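Local coordinates for epoxide hydrolase (Aspergillus niger, PDB 3G02) that hydrolyses epoxides to vicinal diols on an alpha/beta-hydrolase fold, here as an enantioselective variant obtained by directed evolution, at the interface of chains A and B. Sequence-based numbering; all coordinates share one arbitrary frame. Chains: chain A/B, Epoxide hydrolase.

Contact 1: the interface of chains A and B. Residues chain A 260-261, 309, 313, 316; chain B 47, 55.
In the helical lid of this alpha/beta-hydrolase-fold epoxide hydrolase, A:Arg316 reaches across to B:Glu47 and B:Phe55 in the N-terminal region of the partner. Its NH1 donates to the carboxylate oxygen OE2 of B:Glu47 (2.8 Å) in a nearly straight salt bridge, 169° at the hydrogen. OE2 lies at the edge of the guanidinium, in its plane, but is approached on its anti side, and the two flat groups stand almost perpendicular. A:Arg316 leaves its backbone with CG between N and the carbonyl carbon (chi1 55°) and then runs extended as far as NE, bringing CD to 3.6 Å from CE1 of B:Phe55. The ring is inclined to the guanidinium rather than stacked on it: CZ lies over the rim of one face, while A:His313 O is over the opposite face.

B:Glu47 bends at chi2 (99°), and OE2 also meets water 1 at 2.7 Å, which continues to A:Pro309 O at 2.8 Å. The same oxygen is thus engaged by both a charged group and a water bridge, which should favour an ionised carboxylate. A:Pro260 packs against both side chains of chain B, its CG 3.7 Å from CG of B:Glu47 and equally far from CB of B:Phe55. At the start of helix 260-268, the backbone N of A:Ser261 donates a bent hydrogen bond to B:Phe55 O (3.0 Å), so the partner chain supplies an acceptor to the first helical turn.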
ATOM      1  N   PRO A 260      -7.125   3.939  -4.665  1.00  6.19           N
ATOM      2  CA  PRO A 260      -6.617   5.308  -4.551  1.00  6.36           C
ATOM      3  C   PRO A 260      -7.295   6.122  -3.454  1.00  6.48           C
ATOM      4  O   PRO A 260      -6.642   6.952  -2.825  1.00  6.61           O
ATOM      5  CB  PRO A 260      -6.901   5.910  -5.937  1.00  6.48           C
ATOM      6  CG  PRO A 260      -7.979   5.049  -6.519  1.00  6.50           C
ATOM      7  CD  PRO A 260      -7.682   3.677  -6.006  1.00  6.45           C
ATOM      8  N   SER A 261      -8.585   5.898  -3.222  1.00  6.71           N
ATOM      9  CA  SER A 261      -9.266   6.658  -2.178  1.00  7.05           C
ATOM     10  C   SER A 261      -8.717   6.348  -0.779  1.00  6.99           C
ATOM     11  O   SER A 261      -8.438   7.259   0.001  1.00  7.33           O
ATOM     12  CB  SER A 261     -10.777   6.445  -2.223  1.00  7.22           C
ATOM     13  OG  SER A 261     -11.389   7.307  -1.284  1.00  9.32           O
ATOM     14  N   PRO A 309      -3.388  12.571  -2.942  1.00  6.79           N
ATOM     15  CA  PRO A 309      -4.677  11.958  -3.275  1.00  7.10           C
ATOM     16  C   PRO A 309      -5.214  12.313  -4.664  1.00  7.21           C
ATOM     17  O   PRO A 309      -6.052  11.578  -5.198  1.00  7.57           O
ATOM     18  CB  PRO A 309      -5.614  12.493  -2.185  1.00  7.25           C
ATOM     19  CG  PRO A 309      -4.964  13.752  -1.712  1.00  7.78           C
ATOM     20  CD  PRO A 309      -3.496  13.470  -1.773  1.00  6.68           C
ATOM     21  N   HIS A 313      -4.563   9.396  -9.752  1.00  7.61           N
ATOM     22  CA  HIS A 313      -5.676   8.970 -10.612  1.00  7.80           C
ATOM     23  C   HIS A 313      -5.235   8.137 -11.810  1.00  7.98           C
ATOM     24  O   HIS A 313      -5.960   7.245 -12.249  1.00  8.43           O
ATOM     25  CB  HIS A 313      -6.531  10.169 -11.072  1.00  7.92           C
ATOM     26  CG  HIS A 313      -5.812  11.138 -11.966  1.00  8.34           C
ATOM     27  ND1 HIS A 313      -5.027  12.162 -11.477  1.00  8.53           N
ATOM     28  CD2 HIS A 313      -5.787  11.259 -13.316  1.00  8.74           C
ATOM     29  CE1 HIS A 313      -4.535  12.857 -12.488  1.00  9.35           C
ATOM     30  NE2 HIS A 313      -4.983  12.332 -13.614  1.00  8.69           N
ATOM     31  N   ARG A 316      -4.618   3.652 -12.073  1.00  8.73           N
ATOM     32  CA  ARG A 316      -5.568   2.609 -12.474  1.00  9.64           C
ATOM     33  C   ARG A 316      -5.537   2.331 -13.980  1.00 10.44           C
ATOM     34  O   ARG A 316      -5.971   1.266 -14.416  1.00 10.67           O
ATOM     35  CB  ARG A 316      -6.983   2.911 -11.984  1.00  9.45           C
ATOM     36  CG  ARG A 316      -7.537   4.260 -12.388  1.00  9.71           C
ATOM     37  CD  ARG A 316      -8.870   4.449 -11.717  1.00 10.43           C
ATOM     38  NE  ARG A 316      -9.433   5.788 -11.863  1.00 10.98           N
ATOM     39  CZ  ARG A 316      -9.212   6.798 -11.026  1.00 11.11           C
ATOM     40  NH1 ARG A 316      -8.402   6.647  -9.983  1.00 10.24           N
ATOM     41  NH2 ARG A 316      -9.797   7.968 -11.235  1.00 11.62           N
TER
ATOM     42  N   GLU B  47     -12.493   9.718  -6.735  1.00 10.12           N
ATOM     43  CA  GLU B  47     -12.443   8.376  -6.163  1.00  9.79           C
ATOM     44  C   GLU B  47     -13.137   8.278  -4.805  1.00  9.93           C
ATOM     45  O   GLU B  47     -13.827   7.294  -4.528  1.00 10.22           O
ATOM     46  CB  GLU B  47     -10.994   7.894  -6.056  1.00  9.58           C
ATOM     47  CG  GLU B  47     -10.262   7.844  -7.394  1.00  8.83           C
ATOM     48  CD  GLU B  47      -9.376   9.059  -7.635  1.00  9.52           C
ATOM     49  OE1 GLU B  47      -9.752  10.178  -7.230  1.00  9.10           O
ATOM     50  OE2 GLU B  47      -8.297   8.883  -8.247  1.00  9.28           O
ATOM     51  N   PHE B  55     -13.013   2.272  -5.064  1.00 10.76           N
ATOM     52  CA  PHE B  55     -11.637   2.747  -4.919  1.00 10.15           C
ATOM     53  C   PHE B  55     -11.202   2.797  -3.462  1.00 10.09           C
ATOM     54  O   PHE B  55     -10.152   3.348  -3.135  1.00  9.49           O
ATOM     55  CB  PHE B  55     -11.466   4.124  -5.566  1.00 10.10           C
ATOM     56  CG  PHE B  55     -11.721   4.133  -7.045  1.00 10.33           C
ATOM     57  CD1 PHE B  55     -11.000   3.298  -7.896  1.00 10.85           C
ATOM     58  CD2 PHE B  55     -12.678   4.984  -7.591  1.00 11.25           C
ATOM     59  CE1 PHE B  55     -11.235   3.301  -9.270  1.00 11.75           C
ATOM     60  CE2 PHE B  55     -12.916   5.000  -8.963  1.00 11.30           C
ATOM     61  CZ  PHE B  55     -12.191   4.156  -9.801  1.00 10.94           C
TER
HETATM   62  O   HOH W   1      -6.317  10.668  -7.801  1.00  8.43           O

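Contact 2: the interface of chains A and B. Residues chain A 264-265, 268, 309; chain B 41-42, 59, 62.
Helix 260-268 of chain A packs against the loop carrying B:Ile41 and B:Ala42 and against the first turn of helix 59-71 of chain B, with the imidazole of A:His265 inserted between them. Carbon atoms approach the ring from opposite faces, each over the rim: the methyl CD2 of B:Leu62 lies on one side, 3.5 Å from A:His265 CG, and CB of B:Ala42 lies on the other, 3.7 Å from CE1. B:Leu62 and the histidine run past each other in opposite directions, so that CD2 also comes close to the histidine CB. B:Leu62 places its CG anti to the backbone N (chi1 -169°), projecting the branched end towards the imidazole. CG2 of B:Ile41 lies beyond the CE1 end of the ring.

Polar partners occupy the edge. The hydroxyl OG of B:Ser59 lies in the ring plane beside NE2 of A:His265, but at 3.4 Å this hydrogen bond is weak. Water 2 is also in plane, near ND1, where its contact is again weak. It is held more firmly by A:His265 O at 2.7 Å and by the backbone N of B:Ala42 at 3.1 Å, and so joins the two main chains. Methyl groups on both faces and polar atoms near both nitrogens should together limit rotation of the imidazole; its charge is not seen.

One turn further on, the OG of A:Ser268 turns back along its own helix and donates to A:Gly264 O (2.7 Å), with its donor tilted from the carbonyl plane. This internal bond fixes the hydroxyl while CB of A:Ser268 packs against the methyl of B:Ala42 at 3.6 Å. A:Pro309, from helix 307-311, borders the same methyl more loosely. The patch lies where the lid helices of chain A meet the N-terminal region of chain B, its centre about 21 Å from A:Asp193, the predicted nucleophile of the hydrolase core.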
ATOM      1  N   GLY A 264      -5.055   7.575  -0.519  1.00  6.25           N
ATOM      2  CA  GLY A 264      -5.128   9.036  -0.503  1.00  6.80           C
ATOM      3  C   GLY A 264      -5.449   9.568   0.880  1.00  7.18           C
ATOM      4  O   GLY A 264      -4.814  10.507   1.354  1.00  7.42           O
ATOM      5  N   HIS A 265      -6.427   8.955   1.542  1.00  7.33           N
ATOM      6  CA  HIS A 265      -6.787   9.355   2.902  1.00  7.71           C
ATOM      7  C   HIS A 265      -5.697   9.015   3.911  1.00  7.62           C
ATOM      8  O   HIS A 265      -5.376   9.824   4.779  1.00  8.14           O
ATOM      9  CB  HIS A 265      -8.116   8.733   3.314  1.00  8.06           C
ATOM     10  CG  HIS A 265      -9.309   9.443   2.756  1.00  9.67           C
ATOM     11  ND1 HIS A 265      -9.694  10.694   3.187  1.00 12.19           N
ATOM     12  CD2 HIS A 265     -10.198   9.082   1.803  1.00 10.90           C
ATOM     13  CE1 HIS A 265     -10.773  11.072   2.525  1.00 11.75           C
ATOM     14  NE2 HIS A 265     -11.098  10.113   1.678  1.00 11.58           N
ATOM     15  N   SER A 268      -2.797  11.495   3.501  1.00  8.08           N
ATOM     16  CA  SER A 268      -3.238  12.850   3.827  1.00  8.42           C
ATOM     17  C   SER A 268      -3.364  13.074   5.328  1.00  8.41           C
ATOM     18  O   SER A 268      -3.370  14.222   5.777  1.00  8.45           O
ATOM     19  CB  SER A 268      -4.579  13.139   3.167  1.00  8.38           C
ATOM     20  OG  SER A 268      -4.450  13.161   1.756  1.00  9.37           O
ATOM     21  N   PRO A 309      -3.388  12.571  -2.942  1.00  6.79           N
ATOM     22  CA  PRO A 309      -4.677  11.958  -3.275  1.00  7.10           C
ATOM     23  C   PRO A 309      -5.214  12.313  -4.664  1.00  7.21           C
ATOM     24  O   PRO A 309      -6.052  11.578  -5.198  1.00  7.57           O
ATOM     25  CB  PRO A 309      -5.614  12.493  -2.185  1.00  7.25           C
ATOM     26  CG  PRO A 309      -4.964  13.752  -1.712  1.00  7.78           C
ATOM     27  CD  PRO A 309      -3.496  13.470  -1.773  1.00  6.68           C
TER
ATOM     28  N   ILE B  41      -7.827  15.282   6.944  0.50 17.19           N
ATOM     29  CA  ILE B  41      -8.685  14.531   6.046  0.50 17.11           C
ATOM     30  C   ILE B  41      -8.365  14.969   4.617  0.50 16.70           C
ATOM     31  O   ILE B  41      -8.295  16.172   4.338  0.50 16.98           O
ATOM     32  CB  ILE B  41     -10.192  14.756   6.371  0.50 17.25           C
ATOM     33  CG1 ILE B  41     -10.504  14.404   7.833  0.50 17.37           C
ATOM     34  CG2 ILE B  41     -11.079  13.936   5.449  0.50 17.28           C
ATOM     35  CD1 ILE B  41     -10.573  15.598   8.771  0.50 18.68           C
ATOM     36  N   ALA B  42      -8.162  13.993   3.727  1.00 16.25           N
ATOM     37  CA  ALA B  42      -7.880  14.260   2.308  1.00 15.18           C
ATOM     38  C   ALA B  42      -8.992  15.108   1.707  1.00 14.12           C
ATOM     39  O   ALA B  42     -10.158  14.939   2.074  1.00 13.71           O
ATOM     40  CB  ALA B  42      -7.745  12.957   1.533  1.00 15.52           C
ATOM     41  N   SER B  59     -14.977   9.580   1.350  1.00 10.98           N
ATOM     42  CA  SER B  59     -14.860  10.753   2.209  1.00 11.26           C
ATOM     43  C   SER B  59     -15.982  10.805   3.244  1.00 11.54           C
ATOM     44  O   SER B  59     -15.731  11.103   4.411  1.00 11.57           O
ATOM     45  CB  SER B  59     -14.859  12.037   1.380  1.00 11.30           C
ATOM     46  OG  SER B  59     -13.633  12.183   0.689  1.00 11.53           O
ATOM     47  N   LEU B  62     -15.361   8.172   6.057  1.00 10.57           N
ATOM     48  CA  LEU B  62     -14.257   8.520   6.937  1.00 11.09           C
ATOM     49  C   LEU B  62     -14.591   9.709   7.839  1.00 11.31           C
ATOM     50  O   LEU B  62     -14.253   9.696   9.025  1.00 11.06           O
ATOM     51  CB  LEU B  62     -12.968   8.764   6.143  1.00 10.80           C
ATOM     52  CG  LEU B  62     -11.681   8.872   6.971  1.00 11.13           C
ATOM     53  CD1 LEU B  62     -11.437   7.617   7.813  1.00 11.95           C
ATOM     54  CD2 LEU B  62     -10.502   9.136   6.055  1.00 11.57           C
TER
HETATM   55  O   HOH W   2      -7.276  11.612   5.448  1.00 21.01           O

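Contact 1 and contact 2 are neighbouring patches of one two-fold symmetric interface, their centres about 10 Å apart. Helix 260-268 of chain A runs through both, giving its N-terminal end to contact 1 and its later turns to contact 2, and A:Pro309 is shared. On chain B both draw on the N-terminal region. The centre of contact 1 lies about 8 Å from A:Tyr315, a predicted proton donor, and that of contact 2 about 15 Å. Pairing could steady the lid near the active site, although the structure alone does not show that the dimer is the functional form.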